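Local coordinates for inositol-3-phosphate synthase (Caenorhabditis elegans, PDB 1VKO), which is a Rossmann-fold enzyme of the inositol-phosphate synthase family, a four-chain assembly holding nicotinamide-adenine-dinucleotide, a potassium ion and pyrophosphate, at residues 86-91 with 439-444; 324-329 with 482-487; 378-383 with 494-499; 413-418 with 433-438. One frame throughout, in Å; residues are numbered along the deposited sequence.

Interaction 1: residues 86-91 with 439-444. With K (potassium ion), chain B; NAD (nicotinamide-adenine-dinucleotide), chain G.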
# COMPACT_ATOMS: atom_id res chain seq x y z
N GLY A 86 -11.29 -20.99 22.56
CA GLY A 86 -10.34 -20.23 21.70
C GLY A 86 -10.81 -18.82 21.39
O GLY A 86 -11.80 -18.35 21.98
N ASN A 87 -10.11 -18.14 20.48
CA ASN A 87 -10.56 -16.83 20.02
C ASN A 87 -11.92 -16.92 19.34
O ASN A 87 -12.84 -16.22 19.75
CB ASN A 87 -9.56 -16.13 19.08
CG ASN A 87 -8.36 -15.58 19.80
OD1 ASN A 87 -7.95 -16.10 20.85
ND2 ASN A 87 -7.76 -14.54 19.24
N ASN A 88 -12.03 -17.75 18.30
CA ASN A 88 -13.32 -17.92 17.59
C ASN A 88 -14.41 -18.42 18.53
O ASN A 88 -15.48 -17.84 18.64
CB ASN A 88 -13.17 -18.83 16.36
CG ASN A 88 -12.18 -18.24 15.33
OD1 ASN A 88 -11.90 -17.06 15.38
ND2 ASN A 88 -11.64 -19.07 14.42
N GLY A 89 -14.12 -19.51 19.23
CA GLY A 89 -15.10 -20.10 20.12
C GLY A 89 -15.66 -19.08 21.10
O GLY A 89 -16.87 -18.91 21.16
N SER A 90 -14.81 -18.41 21.88
CA SER A 90 -15.32 -17.58 22.98
C SER A 90 -16.05 -16.36 22.39
O SER A 90 -16.99 -15.82 22.97
CB SER A 90 -14.19 -17.13 23.90
OG SER A 90 -13.23 -16.37 23.17
N THR A 91 -15.63 -15.95 21.21
CA THR A 91 -16.27 -14.84 20.53
C THR A 91 -17.63 -15.21 19.96
O THR A 91 -18.57 -14.44 20.07
CB THR A 91 -15.35 -14.29 19.42
OG1 THR A 91 -14.21 -13.68 20.03
CG2 THR A 91 -16.02 -13.14 18.68
N GLU A 439 -9.73 -8.59 11.27
CA GLU A 439 -9.96 -8.89 12.67
C GLU A 439 -10.43 -10.33 12.71
O GLU A 439 -11.64 -10.59 12.72
CB GLU A 439 -10.98 -7.91 13.21
CG GLU A 439 -10.60 -6.46 12.98
CD GLU A 439 -9.28 -6.04 13.65
OE1 GLU A 439 -8.68 -6.85 14.39
OE2 GLU A 439 -8.85 -4.88 13.43
N ASP A 440 -9.47 -11.26 12.67
CA ASP A 440 -9.81 -12.66 12.33
C ASP A 440 -11.05 -13.20 13.04
O ASP A 440 -11.93 -13.79 12.40
CB ASP A 440 -8.63 -13.58 12.60
CG ASP A 440 -7.59 -13.53 11.51
OD1 ASP A 440 -7.92 -13.18 10.33
OD2 ASP A 440 -6.40 -13.82 11.75
N SER A 441 -11.11 -13.04 14.37
CA SER A 441 -12.19 -13.61 15.18
C SER A 441 -13.54 -13.03 14.78
O SER A 441 -14.56 -13.74 14.75
CB SER A 441 -11.93 -13.37 16.67
OG SER A 441 -10.82 -14.13 17.14
N LEU A 442 -13.52 -11.73 14.47
CA LEU A 442 -14.69 -10.98 14.01
C LEU A 442 -15.06 -11.37 12.57
O LEU A 442 -16.21 -11.28 12.16
CB LEU A 442 -14.48 -9.47 14.18
CG LEU A 442 -14.38 -8.89 15.62
CD1 LEU A 442 -14.13 -7.38 15.59
CD2 LEU A 442 -15.62 -9.20 16.50
N LEU A 443 -14.08 -11.84 11.81
CA LEU A 443 -14.38 -12.39 10.51
C LEU A 443 -14.92 -13.82 10.64
O LEU A 443 -15.92 -14.15 10.00
CB LEU A 443 -13.17 -12.28 9.57
CG LEU A 443 -12.95 -10.90 8.89
CD1 LEU A 443 -11.58 -10.77 8.22
CD2 LEU A 443 -14.05 -10.58 7.88
N ALA A 444 -14.29 -14.64 11.49
CA ALA A 444 -14.54 -16.10 11.61
C ALA A 444 -15.86 -16.53 12.23
O ALA A 444 -16.51 -17.43 11.68
CB ALA A 444 -13.44 -16.76 12.36
K K B . -9.16 -16.01 15.16
PA NAD G . -7.27 -20.25 19.09
O1A NAD G . -5.97 -20.72 19.54
O2A NAD G . -7.58 -18.98 19.77
O5B NAD G . -8.32 -21.41 19.36
C5B NAD G . -7.89 -22.73 19.49
C4B NAD G . -8.48 -23.28 20.77
O4B NAD G . -8.65 -24.67 20.62
C3B NAD G . -7.59 -23.08 21.96
O3B NAD G . -8.48 -22.84 23.04
C2B NAD G . -6.95 -24.41 22.23
O2B NAD G . -7.01 -24.56 23.65
C1B NAD G . -7.97 -25.38 21.62
N9A NAD G . -7.53 -26.73 21.18
C8A NAD G . -6.37 -27.13 20.59
N7A NAD G . -6.44 -28.47 20.39
C5A NAD G . -7.61 -28.95 20.85
C6A NAD G . -8.17 -30.24 20.93
N6A NAD G . -7.53 -31.35 20.55
N1A NAD G . -9.41 -30.38 21.49
C2A NAD G . -10.08 -29.30 21.99
N3A NAD G . -9.50 -28.07 21.94
C4A NAD G . -8.29 -27.87 21.37
O3 NAD G . -7.33 -20.09 17.48
PN NAD G . -8.60 -19.43 16.78
O1N NAD G . -9.75 -19.64 17.70
O2N NAD G . -8.24 -18.07 16.39
O5D NAD G . -8.95 -20.38 15.51
C5D NAD G . -9.00 -21.79 15.64
C4D NAD G . -8.81 -22.55 14.32
O4D NAD G . -9.61 -22.00 13.31
C3D NAD G . -7.37 -22.54 13.78
O3D NAD G . -7.08 -23.81 13.27
C2D NAD G . -7.45 -21.64 12.58
O2D NAD G . -6.55 -21.95 11.53
C1D NAD G . -8.86 -21.91 12.12
N1N NAD G . -9.19 -20.80 11.22
C2N NAD G . -9.23 -19.53 11.70
C3N NAD G . -9.52 -18.51 10.82
C7N NAD G . -9.92 -17.22 11.45
O7N NAD G . -9.84 -17.18 12.86
N7N NAD G . -10.34 -16.21 10.68
C4N NAD G . -9.79 -18.76 9.47
C5N NAD G . -9.73 -20.05 9.00
C6N NAD G . -9.42 -21.09 9.90
O HOH W 1 -6.86 -16.12 13.76
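Asn88 and Ser441 meet where the first helix of the Rossmann fold, 87-100, reaches helix 440-458 across the dinucleotide. The segment axes approach to 8.9 Å with a crossing angle of -61°, so the two helix starts meet at a steep angle.

Metal coordination is the main link. Asn88 OD1 lies 2.9 Å from the potassium ion, and Ser441 OG lies farther from it, at 3.2 Å. NAD O2N, NAD O7N and a water that donates to Asp440 OD2 also coordinate it, so cofactor and both helices share one cation.

Hydrogen bonds to the cofactor come next. Backbone Asn87 N and Asn88 N, at the helix start after the glycine-rich turn, donate to O2A and O1N, one on each phosphate, both at 166°. The positive end of the helix dipole probably adds to this grip. Asn88 ND2 donates to NAD O7N at 3.0 Å, so the amide serves metal and carboxamide at once. A weak bond from NAD N7N reaches Asp440 O.

Packing completes the contact. Ser441 OG sits 3.1 Å from Asn87 CB; that hydroxyl and Asn87 ND2 are both hydrogen-bonded to Asp412 OD1, which ties the two residues together through a third. The methyl Ala444 CB also packs against Asn88, 3.4 Å from Asn88 OD1.

Interaction 2: residues 324-329 with 482-487. With POP (pyrophosphate 2-), chain H; NAD (nicotinamide-adenine-dinucleotide), chain G.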
# COMPACT_ATOMS: atom_id res chain seq x y z
N ASP A 324 -11.88 -25.36 6.28
CA ASP A 324 -11.09 -24.16 6.62
C ASP A 324 -11.84 -22.87 6.29
O ASP A 324 -12.08 -22.56 5.10
CB ASP A 324 -9.72 -24.22 5.93
CG ASP A 324 -8.67 -23.33 6.58
OD1 ASP A 324 -8.81 -22.94 7.77
OD2 ASP A 324 -7.62 -23.00 5.98
N PHE A 325 -12.19 -22.11 7.34
CA PHE A 325 -12.93 -20.87 7.20
C PHE A 325 -12.31 -20.03 6.15
O PHE A 325 -11.07 -19.87 6.09
CB PHE A 325 -12.95 -20.03 8.49
CG PHE A 325 -13.51 -20.74 9.70
CD1 PHE A 325 -14.76 -21.35 9.66
CD2 PHE A 325 -12.80 -20.77 10.89
CE1 PHE A 325 -15.27 -22.00 10.82
CE2 PHE A 325 -13.33 -21.42 12.04
CZ PHE A 325 -14.54 -22.02 11.97
N LYS A 326 -13.17 -19.48 5.32
CA LYS A 326 -12.73 -18.53 4.34
C LYS A 326 -13.15 -17.16 4.80
O LYS A 326 -14.23 -16.65 4.44
CB LYS A 326 -13.34 -18.88 3.01
CG LYS A 326 -12.83 -18.06 1.94
CD LYS A 326 -13.93 -17.90 0.93
CE LYS A 326 -13.93 -19.00 -0.07
NZ LYS A 326 -14.90 -18.71 -1.16
N SER A 327 -12.28 -16.55 5.61
CA SER A 327 -12.67 -15.36 6.36
C SER A 327 -12.19 -14.02 5.75
O SER A 327 -12.95 -13.03 5.75
CB SER A 327 -12.22 -15.51 7.83
OG SER A 327 -10.82 -15.74 7.95
N GLY A 328 -10.94 -13.98 5.25
CA GLY A 328 -10.29 -12.71 4.96
C GLY A 328 -9.60 -12.61 3.62
O GLY A 328 -10.23 -12.31 2.61
N GLN A 329 -8.29 -12.87 3.62
CA GLN A 329 -7.45 -12.69 2.42
C GLN A 329 -7.86 -13.62 1.25
O GLN A 329 -7.80 -13.23 0.08
CB GLN A 329 -5.98 -12.88 2.82
CG GLN A 329 -5.00 -12.93 1.67
CD GLN A 329 -3.64 -13.39 2.14
OE1 GLN A 329 -3.46 -14.59 2.42
NE2 GLN A 329 -2.66 -12.46 2.22
N LEU A 482 -18.32 -20.45 2.45
CA LEU A 482 -17.77 -20.19 3.76
C LEU A 482 -16.38 -20.82 3.95
O LEU A 482 -15.74 -20.59 4.99
CB LEU A 482 -18.74 -20.69 4.86
CG LEU A 482 -20.05 -19.93 5.13
CD1 LEU A 482 -19.96 -18.50 4.68
CD2 LEU A 482 -21.23 -20.59 4.49
N LEU A 483 -15.92 -21.59 2.97
CA LEU A 483 -14.77 -22.46 3.19
C LEU A 483 -13.71 -22.32 2.11
O LEU A 483 -14.06 -22.12 0.94
CB LEU A 483 -15.24 -23.92 3.31
CG LEU A 483 -16.16 -24.25 4.50
CD1 LEU A 483 -16.82 -25.60 4.27
CD2 LEU A 483 -15.46 -24.17 5.89
N LYS A 484 -12.44 -22.46 2.51
CA LYS A 484 -11.29 -22.20 1.66
C LYS A 484 -11.00 -23.34 0.74
O LYS A 484 -10.64 -23.12 -0.42
CB LYS A 484 -10.03 -22.03 2.47
CG LYS A 484 -9.74 -20.65 2.88
CD LYS A 484 -8.26 -20.55 3.26
CE LYS A 484 -8.09 -19.41 4.24
NZ LYS A 484 -8.65 -19.73 5.60
N ALA A 485 -11.15 -24.54 1.31
CA ALA A 485 -10.74 -25.79 0.69
C ALA A 485 -11.90 -26.76 0.75
O ALA A 485 -11.91 -27.75 1.50
CB ALA A 485 -9.53 -26.35 1.40
N PRO A 486 -12.90 -26.48 -0.08
CA PRO A 486 -14.17 -27.20 0.04
C PRO A 486 -14.02 -28.69 -0.33
O PRO A 486 -13.35 -29.06 -1.32
CB PRO A 486 -15.12 -26.42 -0.87
CG PRO A 486 -14.28 -25.44 -1.66
CD PRO A 486 -12.88 -25.52 -1.20
N VAL A 487 -14.57 -29.52 0.55
CA VAL A 487 -14.71 -30.92 0.36
C VAL A 487 -16.07 -31.09 -0.35
O VAL A 487 -17.07 -30.43 -0.01
CB VAL A 487 -14.67 -31.63 1.74
CG1 VAL A 487 -14.85 -33.17 1.61
CG2 VAL A 487 -13.36 -31.31 2.45
P1 POP H . -8.10 -15.91 5.16
O1 POP H . -9.48 -15.79 4.53
O2 POP H . -7.71 -14.58 5.78
O3 POP H . -7.08 -16.26 4.09
O POP H . -8.15 -17.02 6.35
P2 POP H . -6.92 -17.47 7.33
O4 POP H . -7.09 -16.76 8.66
O5 POP H . -6.97 -18.99 7.49
O6 POP H . -5.51 -17.12 6.84
PA NAD G . -7.27 -20.25 19.09
O1A NAD G . -5.97 -20.72 19.54
O2A NAD G . -7.58 -18.98 19.77
O5B NAD G . -8.32 -21.41 19.36
C5B NAD G . -7.89 -22.73 19.49
C4B NAD G . -8.48 -23.28 20.77
O4B NAD G . -8.65 -24.67 20.62
C3B NAD G . -7.59 -23.08 21.96
O3B NAD G . -8.48 -22.84 23.04
C2B NAD G . -6.95 -24.41 22.23
O2B NAD G . -7.01 -24.56 23.65
C1B NAD G . -7.97 -25.38 21.62
N9A NAD G . -7.53 -26.73 21.18
C8A NAD G . -6.37 -27.13 20.59
N7A NAD G . -6.44 -28.47 20.39
C5A NAD G . -7.61 -28.95 20.85
C6A NAD G . -8.17 -30.24 20.93
N6A NAD G . -7.53 -31.35 20.55
N1A NAD G . -9.41 -30.38 21.49
C2A NAD G . -10.08 -29.30 21.99
N3A NAD G . -9.50 -28.07 21.94
C4A NAD G . -8.29 -27.87 21.37
O3 NAD G . -7.33 -20.09 17.48
PN NAD G . -8.60 -19.43 16.78
O1N NAD G . -9.75 -19.64 17.70
O2N NAD G . -8.24 -18.07 16.39
O5D NAD G . -8.95 -20.38 15.51
C5D NAD G . -9.00 -21.79 15.64
C4D NAD G . -8.81 -22.55 14.32
O4D NAD G . -9.61 -22.00 13.31
C3D NAD G . -7.37 -22.54 13.78
O3D NAD G . -7.08 -23.81 13.27
C2D NAD G . -7.45 -21.64 12.58
O2D NAD G . -6.55 -21.95 11.53
C1D NAD G . -8.86 -21.91 12.12
N1N NAD G . -9.19 -20.80 11.22
C2N NAD G . -9.23 -19.53 11.70
C3N NAD G . -9.52 -18.51 10.82
C7N NAD G . -9.92 -17.22 11.45
O7N NAD G . -9.84 -17.18 12.86
N7N NAD G . -10.34 -16.21 10.68
C4N NAD G . -9.79 -18.76 9.47
C5N NAD G . -9.73 -20.05 9.00
C6N NAD G . -9.42 -21.09 9.90
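Lys484 runs extended through chi2 and chi3, then turns sharply at chi4 (72°), which sets NZ back toward Asp324 and Phe325. Asp324 turns CG anti to its backbone N (chi1 -159°), and its OD2 lies 3.4 Å from Lys484 NZ in a salt bridge whose hydrogen bond is weak. The two side chains cross at a slant. Asp324 has a second charged partner in Lys373, on OD1, and Ser376 OG is bonded to OD2.

The backbones make a single beta bridge between Phe325 and Leu483. Lys484 N donates to Asp324 O at 2.6 Å, the donor lying almost in line with the C=O bond. Lys326 N donates to Leu482 O at 2.8 Å from 40° above the carbonyl plane. Two CA-H...O contacts, from Leu483 CA and Phe325 CA, fill in between these bonds. Lys326 packs on the same backbone, its CE 3.3 Å from Leu483 O, while Lys326 NZ runs on to Gln501 and Ser334.

Beyond the bridge the loop turns to the ligands. Ser327 OG accepts from NAD N7N at 2.8 Å, and Gln329 N, at the start of helix 329-342, donates to POP O2. Phe325 CB rests against the nicotinamide, 3.3 Å from NAD C5N.

Lys484 NZ also donates to POP O5 at 2.6 Å and to POP O; its very short approach to Phe325 O is doubtful. The amine thus lies between the Asp324 carboxylate and pyrophosphate, beside the nicotinamide ring, which is consistent with a role in holding anionic phosphate there.

Interaction 3: residues 378-383 with 494-499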
# COMPACT_ATOMS: atom_id res chain seq x y z
N SER A 378 -3.54 -21.75 -1.00
CA SER A 378 -2.95 -21.80 -2.34
C SER A 378 -3.89 -22.39 -3.40
O SER A 378 -3.65 -22.23 -4.59
CB SER A 378 -1.64 -22.62 -2.32
OG SER A 378 -0.53 -21.88 -1.80
N SER A 379 -4.95 -23.08 -2.96
CA SER A 379 -5.78 -23.92 -3.86
C SER A 379 -6.88 -23.23 -4.68
O SER A 379 -7.42 -23.83 -5.62
CB SER A 379 -6.37 -25.12 -3.08
OG SER A 379 -7.50 -24.76 -2.27
N VAL A 380 -7.21 -21.97 -4.35
CA VAL A 380 -8.45 -21.31 -4.82
C VAL A 380 -8.49 -20.71 -6.26
O VAL A 380 -9.53 -20.18 -6.70
CB VAL A 380 -8.98 -20.24 -3.80
CG1 VAL A 380 -9.55 -20.91 -2.58
CG2 VAL A 380 -7.89 -19.22 -3.43
N VAL A 381 -7.38 -20.80 -6.99
CA VAL A 381 -7.34 -20.33 -8.38
C VAL A 381 -7.11 -21.47 -9.42
O VAL A 381 -6.55 -21.26 -10.51
CB VAL A 381 -6.34 -19.14 -8.54
CG1 VAL A 381 -4.91 -19.60 -8.34
CG2 VAL A 381 -6.50 -18.46 -9.91
N ASP A 382 -7.56 -22.68 -9.07
CA ASP A 382 -7.38 -23.83 -9.96
C ASP A 382 -8.50 -23.91 -10.97
O ASP A 382 -8.25 -23.91 -12.18
CB ASP A 382 -7.27 -25.13 -9.17
CG ASP A 382 -6.00 -25.21 -8.33
OD1 ASP A 382 -4.93 -24.67 -8.75
OD2 ASP A 382 -5.98 -25.81 -7.24
N ASP A 383 -9.74 -23.96 -10.47
CA ASP A 383 -10.91 -24.04 -11.34
C ASP A 383 -11.05 -22.82 -12.29
O ASP A 383 -11.64 -22.94 -13.38
CB ASP A 383 -12.18 -24.26 -10.52
CG ASP A 383 -12.46 -23.12 -9.56
OD1 ASP A 383 -11.51 -22.69 -8.87
OD2 ASP A 383 -13.59 -22.59 -9.44
N ILE A 494 -14.55 -29.10 -7.66
CA ILE A 494 -14.45 -28.06 -6.65
C ILE A 494 -14.78 -26.71 -7.27
O ILE A 494 -14.42 -26.43 -8.41
CB ILE A 494 -13.04 -28.04 -6.06
CG1 ILE A 494 -12.83 -29.28 -5.16
CG2 ILE A 494 -12.82 -26.79 -5.28
CD1 ILE A 494 -11.39 -29.79 -5.16
N SER A 495 -15.47 -25.87 -6.52
CA SER A 495 -15.84 -24.56 -7.03
C SER A 495 -15.34 -23.50 -6.06
O SER A 495 -15.83 -23.41 -4.93
CB SER A 495 -17.36 -24.47 -7.20
OG SER A 495 -17.72 -23.29 -7.89
N ASN A 496 -14.38 -22.69 -6.51
CA ASN A 496 -13.67 -21.78 -5.60
C ASN A 496 -14.07 -20.29 -5.63
O ASN A 496 -13.74 -19.56 -4.72
CB ASN A 496 -12.16 -21.90 -5.79
CG ASN A 496 -11.59 -23.22 -5.26
OD1 ASN A 496 -11.67 -23.53 -4.06
ND2 ASN A 496 -10.97 -23.97 -6.15
N ALA A 497 -14.76 -19.85 -6.67
CA ALA A 497 -15.01 -18.42 -6.84
C ALA A 497 -16.24 -18.01 -6.05
O ALA A 497 -17.36 -18.43 -6.35
CB ALA A 497 -15.14 -18.07 -8.30
N PHE A 498 -16.00 -17.18 -5.04
CA PHE A 498 -16.99 -16.83 -4.03
C PHE A 498 -18.35 -16.40 -4.56
O PHE A 498 -19.37 -16.96 -4.17
CB PHE A 498 -16.44 -15.75 -3.09
CG PHE A 498 -17.47 -15.18 -2.12
CD1 PHE A 498 -17.71 -15.80 -0.89
CD2 PHE A 498 -18.19 -14.04 -2.44
CE1 PHE A 498 -18.65 -15.28 0.01
CE2 PHE A 498 -19.13 -13.51 -1.54
CZ PHE A 498 -19.36 -14.13 -0.31
N MET A 499 -18.39 -15.40 -5.44
CA MET A 499 -19.68 -14.91 -5.90
C MET A 499 -20.47 -16.02 -6.63
O MET A 499 -21.70 -16.08 -6.56
CB MET A 499 -19.54 -13.61 -6.71
CG MET A 499 -19.09 -12.37 -5.85
SD MET A 499 -20.14 -11.93 -4.40
CE MET A 499 -21.78 -11.74 -5.14
O HOH W 2 -15.83 -21.40 -8.66
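Asn496 lays its side chain across Val380 at about a right angle, with Asn496 OD1 3.7 Å from Val380 CG1 and Asn496 CB 3.3 Å from Val380 O. The overlap is van der Waals in kind: the amide oxygen touches one branch, CG1, while CB rests on the valine's backbone carbonyl. The Val380 side chain also packs on Thr330 and Lys333 of helix 329-342.

The polar half of the contact belongs to Asp383. Its CG lies between the backbone N and the carbonyl carbon (chi1 62°), a rotation that turns CG toward Asn496. Each carboxylate oxygen takes one N-H of that residue. OD1 accepts from Asn496 ND2 at 3.1 Å, and OD2 accepts from Asn496 N at 3.0 Å in an almost straight bond (175°). Both donors stand well above the carboxylate plane, while OD1 lies close to the plane of the Asn496 amide. The two flat groups are turned 69° apart. One residue is therefore gripped by main chain and side chain together, which fixes the rotation of its amide.

A water extends this grip. It donates to Asp383 OD2 at 2.7 Å, accepts from Ala497 N at 2.7 Å, and is hydrogen-bonded to Ser495 OG.

The contact is structural, the Val380 side chain about 8 Å from the pyrophosphate, and joins two connecting loops: a type I turn, Ser379 to Asp382, leads into the weakly bonded start of helix 382-387, and Ala497 is the N-cap of helix 498-513. An aspartate carboxylate bridging a backbone N-H and a side-chain amide thus ties two helix-leading loops together.

Interaction 4: residues 413-418 with 433-438. With POP (pyrophosphate 2-), chain H.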
# COMPACT_ATOMS: atom_id res chain seq x y z
N SER A 413 -5.49 -8.99 15.19
CA SER A 413 -5.62 -8.11 14.04
C SER A 413 -4.70 -8.61 12.93
O SER A 413 -3.63 -8.00 12.69
CB SER A 413 -5.21 -6.69 14.44
OG SER A 413 -5.74 -5.71 13.55
N LYS A 414 -5.05 -9.71 12.25
CA LYS A 414 -4.13 -10.20 11.18
C LYS A 414 -3.96 -9.17 10.07
O LYS A 414 -4.86 -8.35 9.82
CB LYS A 414 -4.44 -11.63 10.66
CG LYS A 414 -5.23 -11.76 9.38
CD LYS A 414 -4.35 -11.92 8.14
CE LYS A 414 -5.18 -12.45 6.95
NZ LYS A 414 -5.32 -13.93 6.94
N ARG A 415 -2.80 -9.20 9.43
CA ARG A 415 -2.46 -8.24 8.38
C ARG A 415 -2.17 -9.00 7.09
O ARG A 415 -1.20 -9.77 7.02
CB ARG A 415 -1.24 -7.41 8.79
CG ARG A 415 -1.43 -6.68 10.10
CD ARG A 415 -2.52 -5.65 10.04
NE ARG A 415 -3.01 -5.32 11.37
CZ ARG A 415 -2.50 -4.35 12.14
NH1 ARG A 415 -1.48 -3.60 11.72
NH2 ARG A 415 -3.03 -4.14 13.34
N ALA A 416 -3.03 -8.79 6.08
CA ALA A 416 -2.88 -9.50 4.83
C ALA A 416 -2.26 -8.54 3.82
O ALA A 416 -2.81 -7.49 3.55
CB ALA A 416 -4.25 -10.03 4.33
N MET A 417 -1.08 -8.88 3.32
CA MET A 417 -0.41 -8.04 2.32
C MET A 417 -0.23 -8.84 1.04
O MET A 417 0.38 -9.92 1.05
CB MET A 417 0.92 -7.51 2.85
CG MET A 417 0.71 -6.44 3.93
SD MET A 417 2.16 -5.88 4.84
CE MET A 417 3.02 -4.83 3.65
N ASP A 418 -0.80 -8.33 -0.04
CA ASP A 418 -0.89 -9.08 -1.29
C ASP A 418 -0.41 -8.27 -2.47
O ASP A 418 -0.59 -7.04 -2.51
CB ASP A 418 -2.32 -9.52 -1.57
CG ASP A 418 -2.85 -10.51 -0.53
OD1 ASP A 418 -2.87 -10.16 0.66
OD2 ASP A 418 -3.31 -11.64 -0.82
N VAL A 433 -1.45 -3.73 -5.69
CA VAL A 433 -0.90 -3.97 -4.34
C VAL A 433 -2.02 -3.72 -3.30
O VAL A 433 -2.70 -2.72 -3.41
CB VAL A 433 0.33 -3.05 -4.01
CG1 VAL A 433 0.88 -3.34 -2.59
CG2 VAL A 433 1.44 -3.16 -5.09
N VAL A 434 -2.17 -4.60 -2.30
CA VAL A 434 -3.30 -4.58 -1.34
C VAL A 434 -2.88 -4.71 0.13
O VAL A 434 -2.04 -5.55 0.45
CB VAL A 434 -4.30 -5.74 -1.64
CG1 VAL A 434 -5.45 -5.78 -0.62
CG2 VAL A 434 -4.87 -5.64 -3.02
N HIS A 435 -3.45 -3.90 1.01
CA HIS A 435 -3.29 -4.10 2.47
C HIS A 435 -4.66 -4.21 3.19
O HIS A 435 -5.48 -3.29 3.12
CB HIS A 435 -2.38 -3.02 3.11
CG HIS A 435 -2.13 -3.23 4.58
ND1 HIS A 435 -0.95 -3.76 5.07
CD2 HIS A 435 -2.92 -3.00 5.66
CE1 HIS A 435 -1.02 -3.84 6.39
NE2 HIS A 435 -2.20 -3.38 6.78
N ASN A 436 -4.85 -5.33 3.90
CA ASN A 436 -6.13 -5.78 4.44
C ASN A 436 -6.11 -6.11 5.95
O ASN A 436 -5.66 -7.19 6.35
CB ASN A 436 -6.54 -7.05 3.71
CG ASN A 436 -7.99 -7.43 3.95
OD1 ASN A 436 -8.75 -6.70 4.61
ND2 ASN A 436 -8.39 -8.60 3.40
N THR A 437 -6.65 -5.22 6.78
CA THR A 437 -6.72 -5.43 8.23
C THR A 437 -7.89 -6.37 8.58
O THR A 437 -9.06 -5.99 8.47
CB THR A 437 -6.83 -4.08 8.94
OG1 THR A 437 -5.70 -3.29 8.60
CG2 THR A 437 -6.70 -4.24 10.49
N CYS A 438 -7.55 -7.62 8.94
CA CYS A 438 -8.53 -8.72 9.18
C CYS A 438 -8.64 -9.04 10.66
O CYS A 438 -7.75 -9.68 11.27
CB CYS A 438 -8.14 -9.99 8.44
SG CYS A 438 -8.16 -9.79 6.65
P1 POP H . -8.10 -15.91 5.16
O1 POP H . -9.48 -15.79 4.53
O2 POP H . -7.71 -14.58 5.78
O3 POP H . -7.08 -16.26 4.09
O POP H . -8.15 -17.02 6.35
P2 POP H . -6.92 -17.47 7.33
O4 POP H . -7.09 -16.76 8.66
O5 POP H . -6.97 -18.99 7.49
O6 POP H . -5.51 -17.12 6.84
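A beta hairpin, strands 413-423 and 429-439, supplies this contact, with Lys414 to Asp418 paired in antiparallel register against Cys438 to Val434. The segment axes lie 4.8 Å apart at 161°. Lys414-Cys438, Ala416-Asn436 and Asp418-Val434 are the hydrogen-bonded pairs, each with two bonds; all are regular except Lys414 N to Cys438 O, which is weak. Strand 429-439 also pairs with a strand of the second subunit, so the sheet continues across that interface.

One face carries Lys414, Ala416, Asp418, Val434, Asn436 and Cys438. Lys414 CG lies 3.5 Å from Cys438 CB, and Ala416 CB meets Asn436 CB at 3.8 Å. Asp418 is hydrogen-bonded to Gln329 and Ser352, and Asn436 OD1 to Gln430 of the second subunit.

Arg415, Met417, His435 and Thr437 share the other face. Met417 CG approaches His435 ND1 to 3.4 Å, and Met417 SD stands at the ring edge, 4.8 Å from the His435 ring centroid. That buried ND1 has no partner in the model. Arg415 lies side by side with Thr437; its NH2 donates to Ser413 OG, close to the guanidinium plane, while its NH1 makes a salt bridge with Glu419 of the third subunit.

Lys414 bends at chi2 (95°) and again at chi4 (-85°), the second bend placing NZ 2.7 Å from POP O2, to which it donates.

How the interactions relate
Interactions 1, 2 and 4 each contribute to the ligand sites, whereas interaction 3 adjoins interaction 2, their centres 10 Å apart. Interactions 1 and 2 share NAD and have centres 14 Å apart; Leu443 CD2 packs 3.4 Å from Ser327 O. Interactions 2 and 4 share the pyrophosphate from centres 17 Å apart, and Gly328 CA packs 4.0 Å from Cys438 SG between them. Interaction 4 leads directly into interaction 1, as strand 429-439 runs into helix 440-458. Interaction 3 touches interaction 2 through Val380 CG1, 3.3 Å from Lys484 O, so Val380 meets the backbone of the lysine whose amine binds pyrophosphate; interactions 3 and 4 stay about 9 Å apart at their nearest atoms.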